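Local structure of 2-dehydropantoate 2-reductase, putative (Enterococcus faecalis, 2EW2) at residues 110-118 against 280-291. The protein probably catalyses the NADPH-dependent reduction of 2-dehydropantoate (ketopantoate) to (R)-pantoate in pantothenate biosynthesis. Numbering follows the deposited sequence.
Sequences GLGHEDVLE and YINGAVWRKGQK
Asp-115 and Lys-288 stand at the centre of a salt-bridge network between residues 114-118 and one flank of helix 282-292. Lys-288 NZ reaches Asp-115 OD2 on its syn side at 3.0 Å, while Arg-287 NH1 takes the anti side of that same oxygen at 3.1 Å in a nearly straight hydrogen bond (173°); both donors are tilted somewhat out of the carboxylate plane. OD2 lies in the guanidinium plane, although carboxylate and guanidinium are turned 78° apart. A water links OD2 to Arg-287 NE as well, which probably helps hold the guanidinium in place. Bending at its last torsion (chi4 -70°), the otherwise extended Lys-288 also brings NZ 3.0 Å from Glu-114 OE2; Glu-236 is a further anionic partner. Lys-291 NZ binds Asp-115 OD1 weakly and makes a long ion pair with Glu-118.

At the other end, Leu-111 N donates a weak hydrogen bond to Tyr-280 O (3.3 Å). A second water accepts weakly from Arg-287 NH1 and donates to Leu-111 O.

Apolar contact centres on Leu-111, whose CD2 lies 3.8 Å from Val-285 CG2 and more loosely approaches Ala-284 CB.

The contact thus joins the loop and short helix after strand 103-106 of the Rossmann-type domain to the helical C-terminal domain, an interdomain interface of the two-domain ketopantoate reductase fold.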
ATOM      1  N   GLY B 110     -12.679 -18.827  -2.329  1.00 28.88           N
ATOM      2  CA  GLY B 110     -12.043 -17.661  -2.899  1.00 28.06           C
ATOM      3  C   GLY B 110     -12.588 -17.268  -4.247  1.00 26.98           C
ATOM      4  O   GLY B 110     -13.492 -17.901  -4.791  1.00 28.15           O
ATOM      5  N   LEU B 111     -11.954 -16.254  -4.804  1.00 25.87           N
ATOM      6  CA  LEU B 111     -12.490 -15.449  -5.873  1.00 25.35           C
ATOM      7  C   LEU B 111     -11.763 -15.673  -7.206  1.00 24.43           C
ATOM      8  O   LEU B 111     -10.540 -15.830  -7.239  1.00 24.43           O
ATOM      9  CB  LEU B 111     -12.308 -13.984  -5.440  1.00 25.21           C
ATOM     10  CG  LEU B 111     -12.910 -12.867  -6.269  1.00 26.37           C
ATOM     11  CD1 LEU B 111     -14.439 -12.998  -6.243  1.00 24.76           C
ATOM     12  CD2 LEU B 111     -12.439 -11.521  -5.707  1.00 25.49           C
ATOM     13  N   GLY B 112     -12.520 -15.678  -8.300  1.00 23.47           N
ATOM     14  CA  GLY B 112     -11.934 -15.566  -9.644  1.00 23.25           C
ATOM     15  C   GLY B 112     -11.442 -16.823 -10.354  1.00 22.42           C
ATOM     16  O   GLY B 112     -10.784 -16.731 -11.376  1.00 21.61           O
ATOM     17  N   HIS B 113     -11.768 -17.995  -9.820  1.00 22.23           N
ATOM     18  CA  HIS B 113     -11.288 -19.258 -10.394  1.00 22.66           C
ATOM     19  C   HIS B 113     -11.842 -19.551 -11.770  1.00 22.79           C
ATOM     20  O   HIS B 113     -11.197 -20.248 -12.565  1.00 22.41           O
ATOM     21  CB  HIS B 113     -11.562 -20.419  -9.439  1.00 22.35           C
ATOM     22  CG  HIS B 113     -11.061 -20.164  -8.057  1.00 22.13           C
ATOM     23  ND1 HIS B 113      -9.741 -19.878  -7.792  1.00 21.10           N
ATOM     24  CD2 HIS B 113     -11.701 -20.147  -6.863  1.00 21.68           C
ATOM     25  CE1 HIS B 113      -9.587 -19.702  -6.492  1.00 23.19           C
ATOM     26  NE2 HIS B 113     -10.762 -19.859  -5.906  1.00 22.28           N
ATOM     27  N   GLU B 114     -13.018 -18.995 -12.062  1.00 23.51           N
ATOM     28  CA  GLU B 114     -13.596 -19.057 -13.410  1.00 24.42           C
ATOM     29  C   GLU B 114     -12.630 -18.554 -14.491  1.00 24.60           C
ATOM     30  O   GLU B 114     -12.694 -18.997 -15.632  1.00 24.36           O
ATOM     31  CB  GLU B 114     -14.937 -18.288 -13.482  1.00 25.35           C
ATOM     32  CG  GLU B 114     -14.871 -16.779 -13.136  1.00 27.25           C
ATOM     33  CD  GLU B 114     -14.895 -16.477 -11.632  1.00 31.49           C
ATOM     34  OE1 GLU B 114     -14.923 -17.425 -10.810  1.00 33.85           O
ATOM     35  OE2 GLU B 114     -14.879 -15.277 -11.256  1.00 32.97           O
ATOM     36  N   ASP B 115     -11.725 -17.643 -14.130  1.00 24.51           N
ATOM     37  CA  ASP B 115     -10.799 -17.085 -15.110  1.00 24.48           C
ATOM     38  C   ASP B 115      -9.738 -18.103 -15.513  1.00 23.83           C
ATOM     39  O   ASP B 115      -9.267 -18.091 -16.630  1.00 24.23           O
ATOM     40  CB  ASP B 115     -10.157 -15.800 -14.586  1.00 25.11           C
ATOM     41  CG  ASP B 115     -11.193 -14.709 -14.280  1.00 27.18           C
ATOM     42  OD1 ASP B 115     -12.286 -14.721 -14.902  1.00 31.40           O
ATOM     43  OD2 ASP B 115     -10.923 -13.842 -13.419  1.00 28.34           O
ATOM     44  N   VAL B 116      -9.372 -18.995 -14.602  1.00 23.30           N
ATOM     45  CA  VAL B 116      -8.485 -20.103 -14.957  1.00 22.97           C
ATOM     46  C   VAL B 116      -9.284 -21.160 -15.727  1.00 22.71           C
ATOM     47  O   VAL B 116      -8.850 -21.640 -16.782  1.00 22.05           O
ATOM     48  CB  VAL B 116      -7.826 -20.739 -13.696  1.00 23.20           C
ATOM     49  CG1 VAL B 116      -7.314 -22.139 -13.995  1.00 23.72           C
ATOM     50  CG2 VAL B 116      -6.684 -19.870 -13.174  1.00 23.02           C
ATOM     51  N   LEU B 117     -10.452 -21.516 -15.188  1.00 22.90           N
ATOM     52  CA  LEU B 117     -11.273 -22.603 -15.725  1.00 23.60           C
ATOM     53  C   LEU B 117     -11.677 -22.336 -17.169  1.00 24.51           C
ATOM     54  O   LEU B 117     -11.662 -23.257 -17.991  1.00 24.31           O
ATOM     55  CB  LEU B 117     -12.506 -22.881 -14.827  1.00 22.73           C
ATOM     56  CG  LEU B 117     -12.212 -23.400 -13.408  1.00 22.27           C
ATOM     57  CD1 LEU B 117     -13.464 -23.473 -12.528  1.00 20.04           C
ATOM     58  CD2 LEU B 117     -11.509 -24.761 -13.463  1.00 21.78           C
ATOM     59  N   GLU B 118     -11.994 -21.083 -17.487  1.00 25.82           N
ATOM     60  CA  GLU B 118     -12.479 -20.736 -18.829  1.00 28.46           C
ATOM     61  C   GLU B 118     -11.431 -20.932 -19.942  1.00 28.03           C
ATOM     62  O   GLU B 118     -11.771 -20.945 -21.121  1.00 27.77           O
ATOM     63  CB  GLU B 118     -13.122 -19.337 -18.872  1.00 28.55           C
ATOM     64  CG  GLU B 118     -12.143 -18.179 -18.991  1.00 31.13           C
ATOM     65  CD  GLU B 118     -12.825 -16.808 -18.914  1.00 33.17           C
ATOM     66  OE1 GLU B 118     -14.034 -16.715 -19.271  1.00 36.41           O
ATOM     67  OE2 GLU B 118     -12.148 -15.819 -18.496  1.00 37.41           O
ATOM     68  N   TYR B 280      -5.532 -14.731  -4.635  1.00 24.19           N
ATOM     69  CA  TYR B 280      -6.903 -15.200  -4.877  1.00 24.51           C
ATOM     70  C   TYR B 280      -7.919 -14.351  -4.149  1.00 23.42           C
ATOM     71  O   TYR B 280      -9.086 -14.704  -4.052  1.00 24.29           O
ATOM     72  CB  TYR B 280      -7.029 -16.693  -4.500  1.00 25.73           C
ATOM     73  CG  TYR B 280      -5.867 -17.447  -5.068  1.00 28.22           C
ATOM     74  CD1 TYR B 280      -5.732 -17.622  -6.449  1.00 29.52           C
ATOM     75  CD2 TYR B 280      -4.851 -17.906  -4.248  1.00 29.77           C
ATOM     76  CE1 TYR B 280      -4.630 -18.265  -6.984  1.00 30.17           C
ATOM     77  CE2 TYR B 280      -3.752 -18.549  -4.777  1.00 30.53           C
ATOM     78  CZ  TYR B 280      -3.648 -18.724  -6.140  1.00 30.10           C
ATOM     79  OH  TYR B 280      -2.541 -19.372  -6.651  1.00 32.21           O
ATOM     80  N   ILE B 281      -7.460 -13.214  -3.635  1.00 22.74           N
ATOM     81  CA  ILE B 281      -8.334 -12.265  -2.974  1.00 21.79           C
ATOM     82  C   ILE B 281      -8.077 -10.923  -3.667  1.00 21.25           C
ATOM     83  O   ILE B 281      -8.638 -10.661  -4.733  1.00 21.05           O
ATOM     84  CB  ILE B 281      -8.073 -12.216  -1.443  1.00 22.28           C
ATOM     85  CG1 ILE B 281      -8.090 -13.636  -0.835  1.00 22.86           C
ATOM     86  CG2 ILE B 281      -9.088 -11.294  -0.760  1.00 20.45           C
ATOM     87  CD1 ILE B 281      -7.585 -13.702   0.634  1.00 21.93           C
ATOM     88  N   ASN B 282      -7.188 -10.105  -3.103  1.00 20.14           N
ATOM     89  CA  ASN B 282      -6.859  -8.819  -3.711  1.00 20.12           C
ATOM     90  C   ASN B 282      -6.217  -8.968  -5.092  1.00 19.56           C
ATOM     91  O   ASN B 282      -6.502  -8.177  -5.983  1.00 19.05           O
ATOM     92  CB  ASN B 282      -5.968  -7.977  -2.780  1.00 19.28           C
ATOM     93  CG  ASN B 282      -6.636  -7.696  -1.446  1.00 19.84           C
ATOM     94  OD1 ASN B 282      -7.225  -6.624  -1.236  1.00 21.57           O
ATOM     95  ND2 ASN B 282      -6.545  -8.651  -0.532  1.00 19.12           N
ATOM     96  N   GLY B 283      -5.357  -9.981  -5.255  1.00 19.56           N
ATOM     97  CA  GLY B 283      -4.705 -10.257  -6.545  1.00 19.86           C
ATOM     98  C   GLY B 283      -5.716 -10.567  -7.650  1.00 20.05           C
ATOM     99  O   GLY B 283      -5.508 -10.221  -8.801  1.00 20.49           O
ATOM    100  N   ALA B 284      -6.822 -11.195  -7.280  1.00 19.74           N
ATOM    101  CA  ALA B 284      -7.878 -11.577  -8.208  1.00 19.34           C
ATOM    102  C   ALA B 284      -8.689 -10.360  -8.674  1.00 19.00           C
ATOM    103  O   ALA B 284      -8.976 -10.222  -9.865  1.00 19.29           O
ATOM    104  CB  ALA B 284      -8.765 -12.608  -7.551  1.00 19.86           C
ATOM    105  N   VAL B 285      -9.009  -9.456  -7.750  1.00 18.36           N
ATOM    106  CA  VAL B 285      -9.653  -8.175  -8.091  1.00 18.31           C
ATOM    107  C   VAL B 285      -8.758  -7.371  -9.040  1.00 18.30           C
ATOM    108  O   VAL B 285      -9.221  -6.775 -10.015  1.00 17.62           O
ATOM    109  CB  VAL B 285      -9.929  -7.327  -6.808  1.00 18.75           C
ATOM    110  CG1 VAL B 285     -10.574  -6.010  -7.151  1.00 18.13           C
ATOM    111  CG2 VAL B 285     -10.793  -8.094  -5.831  1.00 18.35           C
ATOM    112  N   TRP B 286      -7.473  -7.348  -8.725  1.00 18.35           N
ATOM    113  CA  TRP B 286      -6.480  -6.630  -9.519  1.00 19.42           C
ATOM    114  C   TRP B 286      -6.399  -7.228 -10.943  1.00 19.60           C
ATOM    115  O   TRP B 286      -6.484  -6.490 -11.938  1.00 19.72           O
ATOM    116  CB  TRP B 286      -5.126  -6.658  -8.782  1.00 18.88           C
ATOM    117  CG  TRP B 286      -3.970  -5.956  -9.459  1.00 19.56           C
ATOM    118  CD1 TRP B 286      -4.031  -4.992 -10.437  1.00 20.38           C
ATOM    119  CD2 TRP B 286      -2.572  -6.144  -9.166  1.00 18.98           C
ATOM    120  NE1 TRP B 286      -2.749  -4.590 -10.779  1.00 19.60           N
ATOM    121  CE2 TRP B 286      -1.843  -5.287 -10.019  1.00 19.47           C
ATOM    122  CE3 TRP B 286      -1.867  -6.970  -8.273  1.00 19.37           C
ATOM    123  CZ2 TRP B 286      -0.441  -5.230 -10.003  1.00 19.48           C
ATOM    124  CZ3 TRP B 286      -0.477  -6.909  -8.254  1.00 17.83           C
ATOM    125  CH2 TRP B 286       0.222  -6.053  -9.120  1.00 19.43           C
ATOM    126  N   ARG B 287      -6.267  -8.548 -11.043  1.00 19.84           N
ATOM    127  CA  ARG B 287      -6.270  -9.217 -12.370  1.00 21.70           C
ATOM    128  C   ARG B 287      -7.536  -8.874 -13.179  1.00 20.61           C
ATOM    129  O   ARG B 287      -7.455  -8.462 -14.342  1.00 20.64           O
ATOM    130  CB  ARG B 287      -6.102 -10.736 -12.221  1.00 21.46           C
ATOM    131  CG  ARG B 287      -5.926 -11.486 -13.542  1.00 24.82           C
ATOM    132  CD  ARG B 287      -5.998 -13.009 -13.367  1.00 25.35           C
ATOM    133  NE  ARG B 287      -7.312 -13.443 -12.872  1.00 31.36           N
ATOM    134  CZ  ARG B 287      -7.531 -13.949 -11.660  1.00 32.58           C
ATOM    135  NH1 ARG B 287      -8.764 -14.305 -11.303  1.00 33.19           N
ATOM    136  NH2 ARG B 287      -6.522 -14.105 -10.805  1.00 32.91           N
ATOM    137  N   LYS B 288      -8.702  -9.004 -12.558  1.00 20.52           N
ATOM    138  CA  LYS B 288      -9.965  -8.681 -13.247  1.00 20.27           C
ATOM    139  C   LYS B 288     -10.052  -7.216 -13.641  1.00 20.69           C
ATOM    140  O   LYS B 288     -10.448  -6.902 -14.759  1.00 19.75           O
ATOM    141  CB  LYS B 288     -11.169  -9.036 -12.379  1.00 19.98           C
ATOM    142  CG  LYS B 288     -11.399 -10.538 -12.199  1.00 19.60           C
ATOM    143  CD  LYS B 288     -12.549 -10.780 -11.196  1.00 20.08           C
ATOM    144  CE  LYS B 288     -12.876 -12.288 -11.092  1.00 20.97           C
ATOM    145  NZ  LYS B 288     -13.525 -12.853 -12.342  1.00 19.31           N
ATOM    146  N   GLY B 289      -9.698  -6.315 -12.713  1.00 20.76           N
ATOM    147  CA  GLY B 289      -9.672  -4.889 -13.004  1.00 21.05           C
ATOM    148  C   GLY B 289      -8.834  -4.528 -14.227  1.00 21.99           C
ATOM    149  O   GLY B 289      -9.212  -3.671 -15.012  1.00 22.38           O
ATOM    150  N   GLN B 290      -7.689  -5.174 -14.382  1.00 22.63           N
ATOM    151  CA  GLN B 290      -6.823  -4.921 -15.519  1.00 24.15           C
ATOM    152  C   GLN B 290      -7.534  -5.300 -16.811  1.00 24.49           C
ATOM    153  O   GLN B 290      -7.429  -4.603 -17.809  1.00 24.58           O
ATOM    154  CB  GLN B 290      -5.517  -5.716 -15.389  1.00 24.23           C
ATOM    155  CG  GLN B 290      -4.569  -5.172 -14.303  1.00 28.20           C
ATOM    156  CD  GLN B 290      -4.218  -3.711 -14.541  1.00 32.32           C
ATOM    157  OE1 GLN B 290      -3.543  -3.383 -15.515  1.00 36.57           O
ATOM    158  NE2 GLN B 290      -4.681  -2.828 -13.663  1.00 33.34           N
ATOM    159  N   LYS B 291      -8.267  -6.404 -16.797  1.00 24.99           N
ATOM    160  CA  LYS B 291      -8.914  -6.828 -18.031  1.00 25.69           C
ATOM    161  C   LYS B 291     -10.201  -6.058 -18.309  1.00 24.73           C
ATOM    162  O   LYS B 291     -10.611  -5.932 -19.462  1.00 25.30           O
ATOM    163  CB  LYS B 291      -9.059  -8.348 -18.103  1.00 26.83           C
ATOM    164  CG  LYS B 291     -10.055  -8.971 -17.205  1.00 30.80           C
ATOM    165  CD  LYS B 291     -10.474 -10.350 -17.777  1.00 35.29           C
ATOM    166  CE  LYS B 291     -11.378 -11.096 -16.784  1.00 38.67           C
ATOM    167  NZ  LYS B 291     -11.801 -12.450 -17.243  1.00 41.11           N
TER
HETATM  168  O   HOH W   1      -8.341 -16.408  -8.636  1.00 27.19           O
HETATM  169  O   HOH W   2      -9.188 -12.255 -14.412  1.00 53.85           O